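Local coordinates for citrate synthase (Thermotoga maritima, PDB 2P2W), which catalyses the condensation of oxaloacetate with acetyl-CoA and water to give citrate and free CoA, the entry reaction of the tricarboxylic acid cycle, at the interface of chains A and B. Numbering follows the deposited sequence. Chains: chain A/B, Citrate synthase.

The interface of chains A and B. Residues chain A 176-180, 250, 252; chain B 344-345.
The flat guanidinium of B:Arg344 lies sandwiched between two segments of chain A. In the citrate synthase family the dimer partner sends an arginine into the active site as a ligand of substrate carboxylates, and B:Arg344 probably plays this part. On one face lie the backbone atoms A:Ile178 C and A:Asn179 CA, both shifted toward the rim, with A:Asn179 CA 3.6 Å from B:Arg344 CZ. Over the centre of the opposite face sits the methyl A:Val252 CG2, 3.7 Å from B:Arg344 CZ. At the edge, in plane, comes the carboxylate oxygen A:Asp177 OD2, 3.5 Å from B:Arg344 NH1, a long salt bridge and weak hydrogen bond with the two planes 35° apart. B:Arg344 NH2 lies 4.8 Å from NE2 of A:His250, the predicted catalytic histidine. The arginine leaves its backbone with CG anti to N (chi1 -156°), then bends at chi2 (-61°), which brings NH1 back to its own chain. There B:Arg344 NH1 donates to B:Pro345 O at 2.8 Å, the acceptor nearly in the guanidinium plane, a bond that should limit rotation of the group. The backbone oxygen A:Gln176 O is near B:Arg344 NH2 but takes no hydrogen bond from it; A:Asn179 ND2 instead reaches that oxygen at 3.1 Å, from above the carbonyl plane, and ties the 176-179 loop together just before helix 180-189. On the histidine side, A:Val252 N donates to A:His250 ND1 at 2.7 Å, somewhat tilted from the ring plane, which should help to orient the imidazole. Beside the arginine, A:Ile178 CG2 packs against B:Pro345 CG at 3.7 Å.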
# COMPACT_ATOMS: atom_id res chain seq x y z
N GLN A 176 -16.62 -0.96 5.51
CA GLN A 176 -17.01 -2.36 5.65
C GLN A 176 -15.97 -3.29 6.27
O GLN A 176 -15.43 -4.18 5.61
CB GLN A 176 -17.50 -2.96 4.33
CG GLN A 176 -18.11 -4.35 4.57
CD GLN A 176 -19.08 -4.79 3.49
OE1 GLN A 176 -20.26 -4.46 3.52
NE2 GLN A 176 -18.57 -5.55 2.53
N ASP A 177 -15.70 -3.06 7.55
CA ASP A 177 -14.78 -3.91 8.30
C ASP A 177 -13.38 -4.02 7.69
O ASP A 177 -12.88 -3.07 7.08
CB ASP A 177 -15.42 -5.30 8.46
CG ASP A 177 -14.86 -6.08 9.63
OD1 ASP A 177 -14.76 -5.51 10.74
OD2 ASP A 177 -14.53 -7.27 9.44
N ILE A 178 -12.75 -5.18 7.85
CA ILE A 178 -11.39 -5.36 7.36
C ILE A 178 -11.26 -6.00 5.98
O ILE A 178 -10.73 -7.10 5.84
CB ILE A 178 -10.55 -6.17 8.38
CG1 ILE A 178 -10.91 -5.74 9.80
CG2 ILE A 178 -9.07 -5.92 8.13
CD1 ILE A 178 -10.70 -4.25 10.10
N ASN A 179 -11.76 -5.30 4.97
CA ASN A 179 -11.67 -5.77 3.60
C ASN A 179 -10.22 -5.59 3.16
O ASN A 179 -9.42 -4.98 3.88
CB ASN A 179 -12.62 -4.96 2.71
CG ASN A 179 -12.44 -3.47 2.90
OD1 ASN A 179 -11.56 -2.86 2.30
ND2 ASN A 179 -13.28 -2.88 3.75
N ALA A 180 -9.87 -6.10 1.99
CA ALA A 180 -8.49 -6.01 1.50
C ALA A 180 -7.85 -4.62 1.52
O ALA A 180 -6.71 -4.48 1.96
CB ALA A 180 -8.39 -6.61 0.10
N HIS A 250 -18.42 -13.10 -2.24
CA HIS A 250 -17.92 -12.29 -1.15
C HIS A 250 -17.28 -13.20 -0.11
O HIS A 250 -17.65 -14.37 0.04
CB HIS A 250 -19.07 -11.49 -0.52
CG HIS A 250 -18.61 -10.34 0.32
ND1 HIS A 250 -18.22 -10.48 1.63
CD2 HIS A 250 -18.47 -9.02 0.02
CE1 HIS A 250 -17.85 -9.30 2.11
NE2 HIS A 250 -17.99 -8.40 1.16
N VAL A 252 -17.28 -12.53 3.19
CA VAL A 252 -18.11 -12.54 4.39
C VAL A 252 -19.61 -12.77 4.20
O VAL A 252 -20.20 -13.59 4.89
CB VAL A 252 -17.91 -11.23 5.19
CG1 VAL A 252 -18.61 -11.32 6.53
CG2 VAL A 252 -16.41 -10.97 5.37
N ARG B 344 -8.35 -11.41 3.09
CA ARG B 344 -9.47 -10.65 3.64
C ARG B 344 -9.85 -11.20 5.01
O ARG B 344 -10.69 -12.10 5.13
CB ARG B 344 -10.66 -10.79 2.67
CG ARG B 344 -11.71 -9.68 2.71
CD ARG B 344 -12.39 -9.53 4.06
NE ARG B 344 -13.50 -8.58 3.96
CZ ARG B 344 -14.14 -8.05 4.99
NH1 ARG B 344 -13.77 -8.36 6.24
NH2 ARG B 344 -15.15 -7.21 4.79
N PRO B 345 -9.24 -10.66 6.07
CA PRO B 345 -9.52 -11.10 7.44
C PRO B 345 -10.76 -10.39 7.98
O PRO B 345 -11.60 -9.93 7.21
CB PRO B 345 -8.25 -10.71 8.19
CG PRO B 345 -7.93 -9.38 7.56
CD PRO B 345 -8.16 -9.64 6.07